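Local coordinates for nucleoprotein (Human coronavirus NL63, PDB 5EPW) that packages the positive-strand viral RNA genome into a helical ribonucleocapsid, here represented by its C-terminal dimerization domain, at the interface of chains A and B. Coordinates in Å, arbitrary orientation; residue numbers count along the deposited sequence, not the author numbering. Chains: chain A/B, Nucleoprotein.

Contact 1: the interface of chains A and B. Residues chain A 78-79; chain B 64, 67, 71, 112, 115.
A:Phe78 reaches across the dimer interface and sets its phenyl ring among B:Ile71, B:Leu67 and B:Phe112. Its 63 Å² of surface hidden by chain B far exceeds that of any other residue here, which identifies it as the inserted side chain and the others as the lining. CG lies anti to the backbone N (chi1 -175°), which carries the ring off helix 74-80 toward chain B.

Contacts are spread along the length of the side chain. At its base, the CD1 methyl of B:Ile71 approaches CB of A:Phe78 at 3.8 Å and also touches CG and CD1, the two side chains crossing at about a right angle. At the far end, CZ of A:Phe78 meets the CD1 methyl branch of B:Leu67 at 3.9 Å. B:Phe112 comes to the rim: its CE2 lies in the plane of the A:Phe78 ring, 3.9 Å from CE1, an edge contact rather than a face-to-face stack.

B:Phe64, with 17 Å² hidden, marks the flank. Its CE1 lies 4.1 Å from CE2 of A:Phe79, a looser ring-to-ring contact. A:Phe79 in turn supports the inserted ring from within its own chain, since CD2 of A:Phe78 sits 3.6 Å above the centre of one A:Phe79 face while CD2 of A:Phe79 lies at the edge of the A:Phe78 ring. This near-perpendicular pairing should limit rotation of A:Phe78.

In the fold, the C-terminal half of helix 74-80 of chain A docks against helices 64-68 and 109-115 of chain B and the loop residue B:Ile71.

Contact 2: the interface of chains A and B. Residues chain A 26, 74, 77, 96; chain B 71-72, 77, 100.
The dimerization domain of the coronavirus nucleocapsid protein pairs here through helix 74-80, strand 91-103 and the 3-10 helix 25-27 of chain A, which surround the B:Ile71-B:Pro72 loop segment and meet strand 91-103 of chain B. B:Met100 caps the indole of A:Trp26: its terminal methyl CE stands over the ring face, 3.6 Å from the centroid of the five-membered ring and 3.7 Å from that of the six-membered ring. Nearly equal distances to the two centroids put the methyl over the bond the rings share, with CE 3.4 Å from CD2 of A:Trp26. A bend at the end of the methionine chain (chi3 -90°) turns this methyl onto the indole, while the sulfur SD lies 3.9 Å from CE1 of A:Tyr96.

The pyrrolidine ring of B:Pro72 is held from several directions. Its CG meets the CD2 methyl of A:Leu77 at 3.5 Å, with the side chains crossing nearly at right angles, and its CD faces CE1 of A:Tyr96. The other leucine branch, CD1, touches CD2 of B:Leu77 at 4.0 Å as the two equivalent leucines pass in opposite directions.

A:Gln74 lays its aliphatic stem against the CG2 branch of B:Ile71, CB to CG2 being 3.6 Å. Its amide NE2 is near the B:Ile71 carbonyl O, but the N-H points away, so proximity there is not evidence of a hydrogen bond.

Contact 1: the interface of chains A and B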
ATOM      1  N   PHE A  78       0.143   4.666   3.094  1.00 11.12           N
ATOM      2  CA  PHE A  78      -0.823   5.652   3.522  1.00 12.20           C
ATOM      3  C   PHE A  78      -0.474   7.072   3.175  1.00 12.74           C
ATOM      4  O   PHE A  78      -1.267   7.885   2.682  1.00 12.59           O
ATOM      5  CB  PHE A  78      -1.024   5.527   5.069  1.00 14.09           C
ATOM      6  CG  PHE A  78      -2.108   6.429   5.655  1.00 12.41           C
ATOM      7  CD1 PHE A  78      -3.412   6.069   5.602  1.00 12.93           C
ATOM      8  CD2 PHE A  78      -1.759   7.580   6.281  1.00 12.59           C
ATOM      9  CE1 PHE A  78      -4.385   6.904   6.162  1.00 13.03           C
ATOM     10  CE2 PHE A  78      -2.734   8.422   6.843  1.00 13.91           C
ATOM     11  CZ  PHE A  78      -4.046   8.033   6.757  1.00 12.92           C
ATOM     12  N   PHE A  79       0.791   7.446   3.480  1.00 11.42           N
ATOM     13  CA  PHE A  79       1.261   8.840   3.394  1.00 12.38           C
ATOM     14  C   PHE A  79       1.810   9.165   2.004  1.00 13.26           C
ATOM     15  O   PHE A  79       2.017  10.335   1.724  1.00 16.25           O
ATOM     16  CB  PHE A  79       2.302   9.125   4.471  1.00 13.76           C
ATOM     17  CG  PHE A  79       1.758   9.195   5.865  1.00 13.09           C
ATOM     18  CD1 PHE A  79       0.829  10.254   6.209  1.00 13.94           C
ATOM     19  CD2 PHE A  79       2.092   8.326   6.840  1.00 14.23           C
ATOM     20  CE1 PHE A  79       0.371  10.323   7.467  1.00 15.42           C
ATOM     21  CE2 PHE A  79       1.650   8.447   8.140  1.00 15.29           C
ATOM     22  CZ  PHE A  79       0.758   9.499   8.451  1.00 15.05           C
TER
ATOM     23  N   PHE B  64      -3.498   7.049  14.419  1.00 14.68           N
ATOM     24  CA  PHE B  64      -2.942   6.127  13.371  1.00 13.15           C
ATOM     25  C   PHE B  64      -3.423   4.710  13.491  1.00 15.97           C
ATOM     26  O   PHE B  64      -3.779   4.089  12.509  1.00 14.45           O
ATOM     27  CB  PHE B  64      -1.391   6.217  13.264  1.00 14.57           C
ATOM     28  CG  PHE B  64      -0.895   5.486  12.071  1.00 13.90           C
ATOM     29  CD1 PHE B  64      -0.990   6.056  10.816  1.00 15.97           C
ATOM     30  CD2 PHE B  64      -0.396   4.196  12.184  1.00 15.27           C
ATOM     31  CE1 PHE B  64      -0.535   5.318   9.702  1.00 16.26           C
ATOM     32  CE2 PHE B  64      -0.011   3.517  11.092  1.00 16.45           C
ATOM     33  CZ  PHE B  64      -0.084   4.094   9.872  1.00 15.21           C
ATOM     34  N   LEU B  67      -6.573   4.097  11.675  1.00 13.80           N
ATOM     35  CA  LEU B  67      -6.364   4.251  10.198  1.00 12.52           C
ATOM     36  C   LEU B  67      -5.755   2.997   9.680  1.00 13.91           C
ATOM     37  O   LEU B  67      -6.082   2.513   8.536  1.00 14.80           O
ATOM     38  CB  LEU B  67      -5.535   5.489   9.933  1.00 13.30           C
ATOM     39  CG  LEU B  67      -6.253   6.763  10.285  1.00 15.96           C
ATOM     40  CD1 LEU B  67      -5.297   7.867  10.422  1.00 15.38           C
ATOM     41  CD2 LEU B  67      -7.299   7.102   9.265  1.00 16.51           C
ATOM     42  N   ILE B  71      -5.549  -0.197   5.929  1.00 12.02           N
ATOM     43  CA  ILE B  71      -4.358  -0.133   5.021  1.00 13.15           C
ATOM     44  C   ILE B  71      -4.005  -1.576   4.747  1.00 15.01           C
ATOM     45  O   ILE B  71      -3.761  -2.382   5.680  1.00 15.15           O
ATOM     46  CB  ILE B  71      -3.136   0.610   5.686  1.00 12.53           C
ATOM     47  CG1 ILE B  71      -3.493   1.989   6.209  1.00 13.06           C
ATOM     48  CG2 ILE B  71      -2.010   0.602   4.610  1.00 12.39           C
ATOM     49  CD1 ILE B  71      -2.404   2.624   7.009  1.00 13.37           C
ATOM     50  N   PHE B 112     -11.175   7.137   8.465  1.00 17.53           N
ATOM     51  CA  PHE B 112     -10.347   7.135   7.175  1.00 14.90           C
ATOM     52  C   PHE B 112     -10.789   8.285   6.252  1.00 16.25           C
ATOM     53  O   PHE B 112     -10.023   9.052   5.737  1.00 15.83           O
ATOM     54  CB  PHE B 112     -10.403   5.799   6.588  1.00 14.27           C
ATOM     55  CG  PHE B 112      -9.429   5.591   5.452  1.00 16.40           C
ATOM     56  CD1 PHE B 112      -9.727   6.036   4.185  1.00 16.44           C
ATOM     57  CD2 PHE B 112      -8.258   4.974   5.722  1.00 16.76           C
ATOM     58  CE1 PHE B 112      -8.807   5.818   3.152  1.00 14.02           C
ATOM     59  CE2 PHE B 112      -7.317   4.711   4.717  1.00 16.50           C
ATOM     60  CZ  PHE B 112      -7.589   5.174   3.446  1.00 14.29           C
ATOM     61  N   GLN B 115      -9.603  11.753   6.935  1.00 16.53           N
ATOM     62  CA  GLN B 115      -8.237  11.993   6.632  1.00 16.30           C
ATOM     63  C   GLN B 115      -7.973  12.230   5.088  1.00 16.10           C
ATOM     64  O   GLN B 115      -6.842  12.658   4.777  1.00 15.29           O
ATOM     65  CB  GLN B 115      -7.311  10.850   7.109  1.00 15.78           C
ATOM     66  CG  GLN B 115      -7.445  10.711   8.625  1.00 18.03           C
ATOM     67  CD  GLN B 115      -6.837  11.874   9.336  1.00 21.17           C
ATOM     68  OE1 GLN B 115      -5.691  12.319   9.044  1.00 20.96           O
ATOM     69  NE2 GLN B 115      -7.594  12.419  10.343  1.00 20.94           N
TER

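Contact 2: the interface of chains A and B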
ATOM      1  N   TRP A  26      -8.097  -7.131   2.533  1.00 13.49           N
ATOM      2  CA  TRP A  26      -6.874  -6.337   2.619  1.00 15.04           C
ATOM      3  C   TRP A  26      -5.957  -6.791   3.735  1.00 16.65           C
ATOM      4  O   TRP A  26      -4.796  -6.271   3.811  1.00 16.42           O
ATOM      5  CB  TRP A  26      -7.174  -4.847   2.712  1.00 14.80           C
ATOM      6  CG  TRP A  26      -8.046  -4.446   3.911  1.00 15.11           C
ATOM      7  CD1 TRP A  26      -7.645  -3.895   5.039  1.00 15.39           C
ATOM      8  CD2 TRP A  26      -9.490  -4.375   3.960  1.00 14.68           C
ATOM      9  NE1 TRP A  26      -8.698  -3.646   5.886  1.00 17.14           N
ATOM     10  CE2 TRP A  26      -9.854  -3.888   5.217  1.00 17.03           C
ATOM     11  CE3 TRP A  26     -10.489  -4.689   3.023  1.00 16.45           C
ATOM     12  CZ2 TRP A  26     -11.166  -3.700   5.593  1.00 19.47           C
ATOM     13  CZ3 TRP A  26     -11.811  -4.506   3.401  1.00 17.06           C
ATOM     14  CH2 TRP A  26     -12.116  -4.038   4.680  1.00 18.73           C
ATOM     15  N   GLN A  74       3.048  -0.079   5.482  1.00 13.52           N
ATOM     16  CA  GLN A  74       1.731   0.524   5.608  0.50 14.06           C
ATOM     17  C   GLN A  74       1.804   2.045   5.715  1.00 12.61           C
ATOM     18  O   GLN A  74       0.948   2.745   5.168  1.00 12.68           O
ATOM     19  CB  GLN A  74       0.840  -0.083   6.761  0.50 16.29           C
ATOM     20  CG  GLN A  74       0.383  -1.546   6.471  0.50 15.25           C
ATOM     21  CD  GLN A  74      -0.729  -2.171   7.395  0.50 19.54           C
ATOM     22  OE1 GLN A  74      -1.084  -1.706   8.467  0.50 23.28           O
ATOM     23  NE2 GLN A  74      -1.332  -3.129   6.877  0.50 23.12           N
ATOM     24  N   LEU A  77       2.522   3.453   2.194  1.00 10.81           N
ATOM     25  CA  LEU A  77       1.315   3.357   1.395  1.00 11.44           C
ATOM     26  C   LEU A  77       0.370   4.450   1.804  1.00 11.49           C
ATOM     27  O   LEU A  77      -0.304   5.122   0.957  1.00 13.69           O
ATOM     28  CB  LEU A  77       0.617   1.963   1.519  1.00 14.31           C
ATOM     29  CG  LEU A  77      -0.482   1.735   0.488  1.00 16.23           C
ATOM     30  CD1 LEU A  77       0.115   1.585  -0.886  1.00 14.65           C
ATOM     31  CD2 LEU A  77      -1.167   0.484   0.873  1.00 17.62           C
ATOM     32  N   TYR A  96      -6.029   3.043  -3.647  1.00 11.00           N
ATOM     33  CA  TYR A  96      -4.727   3.555  -3.388  1.00 10.57           C
ATOM     34  C   TYR A  96      -3.916   3.489  -4.718  1.00 10.53           C
ATOM     35  O   TYR A  96      -3.743   2.428  -5.319  1.00 11.80           O
ATOM     36  CB  TYR A  96      -3.894   2.723  -2.373  1.00 10.76           C
ATOM     37  CG  TYR A  96      -4.378   2.720  -0.934  1.00 10.79           C
ATOM     38  CD1 TYR A  96      -5.455   1.901  -0.510  1.00 11.45           C
ATOM     39  CD2 TYR A  96      -3.710   3.484   0.035  1.00 10.75           C
ATOM     40  CE1 TYR A  96      -5.832   1.920   0.816  1.00 10.68           C
ATOM     41  CE2 TYR A  96      -4.103   3.435   1.346  1.00 11.43           C
ATOM     42  CZ  TYR A  96      -5.150   2.656   1.709  1.00 12.13           C
ATOM     43  OH  TYR A  96      -5.360   2.688   3.110  1.00 14.85           O
TER
ATOM     44  N   ILE B  71      -5.549  -0.197   5.929  1.00 12.02           N
ATOM     45  CA  ILE B  71      -4.358  -0.133   5.021  1.00 13.15           C
ATOM     46  C   ILE B  71      -4.005  -1.576   4.747  1.00 15.01           C
ATOM     47  O   ILE B  71      -3.761  -2.382   5.680  1.00 15.15           O
ATOM     48  CB  ILE B  71      -3.136   0.610   5.686  1.00 12.53           C
ATOM     49  CG1 ILE B  71      -3.493   1.989   6.209  1.00 13.06           C
ATOM     50  CG2 ILE B  71      -2.010   0.602   4.610  1.00 12.39           C
ATOM     51  CD1 ILE B  71      -2.404   2.624   7.009  1.00 13.37           C
ATOM     52  N   PRO B  72      -3.925  -2.036   3.427  1.00 13.26           N
ATOM     53  CA  PRO B  72      -3.455  -3.414   3.236  1.00 15.78           C
ATOM     54  C   PRO B  72      -2.074  -3.738   3.682  1.00 14.71           C
ATOM     55  O   PRO B  72      -1.173  -2.810   3.636  1.00 15.54           O
ATOM     56  CB  PRO B  72      -3.477  -3.596   1.711  1.00 16.52           C
ATOM     57  CG  PRO B  72      -3.380  -2.229   1.266  1.00 17.18           C
ATOM     58  CD  PRO B  72      -4.111  -1.288   2.205  1.00 15.85           C
ATOM     59  N   LEU B  77      -1.037  -6.236  -0.857  1.00 11.78           N
ATOM     60  CA  LEU B  77      -0.720  -5.287  -1.894  1.00 12.69           C
ATOM     61  C   LEU B  77       0.003  -5.969  -3.053  1.00 14.15           C
ATOM     62  O   LEU B  77      -0.270  -5.636  -4.219  1.00 14.46           O
ATOM     63  CB  LEU B  77       0.215  -4.148  -1.324  1.00 12.96           C
ATOM     64  CG  LEU B  77       0.395  -2.950  -2.215  1.00 18.43           C
ATOM     65  CD1 LEU B  77      -0.902  -2.132  -2.245  1.00 15.15           C
ATOM     66  CD2 LEU B  77       1.551  -2.048  -1.714  1.00 19.16           C
ATOM     67  N   MET B 100     -10.028  -1.670  -2.697  1.00 14.70           N
ATOM     68  CA  MET B 100     -10.659  -2.477  -1.610  1.00 15.02           C
ATOM     69  C   MET B 100     -12.039  -1.949  -1.358  1.00 13.73           C
ATOM     70  O   MET B 100     -12.328  -0.738  -1.407  1.00 14.10           O
ATOM     71  CB  MET B 100      -9.830  -2.460  -0.335  1.00 15.50           C
ATOM     72  CG  MET B 100      -9.477  -1.061   0.175  1.00 14.50           C
ATOM     73  SD  MET B 100      -8.305  -1.011   1.559  1.00 15.54           S
ATOM     74  CE  MET B 100      -9.450  -1.068   2.981  1.00 15.61           C
TER

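The C-alpha centres of contact 1 and contact 2 lie about 9 Å apart, so they are neighbouring parts of one interface. One helix and one residue join them: helix 74-80 of chain A contributes to both, and B:Ile71 belongs to both; its CD1 end packs on the contact 1 ring, while CG2 and part of the CG1 branch serve contact 2. Contact 1 engages helices of chain B, whereas contact 2 extends the association to the long strands of both chains. Two-fold symmetry repeats each contact with the chains exchanged. This reciprocal insertion is consistent with the region's assigned role in dimerization, and the dimer is probably a unit of the homooligomer.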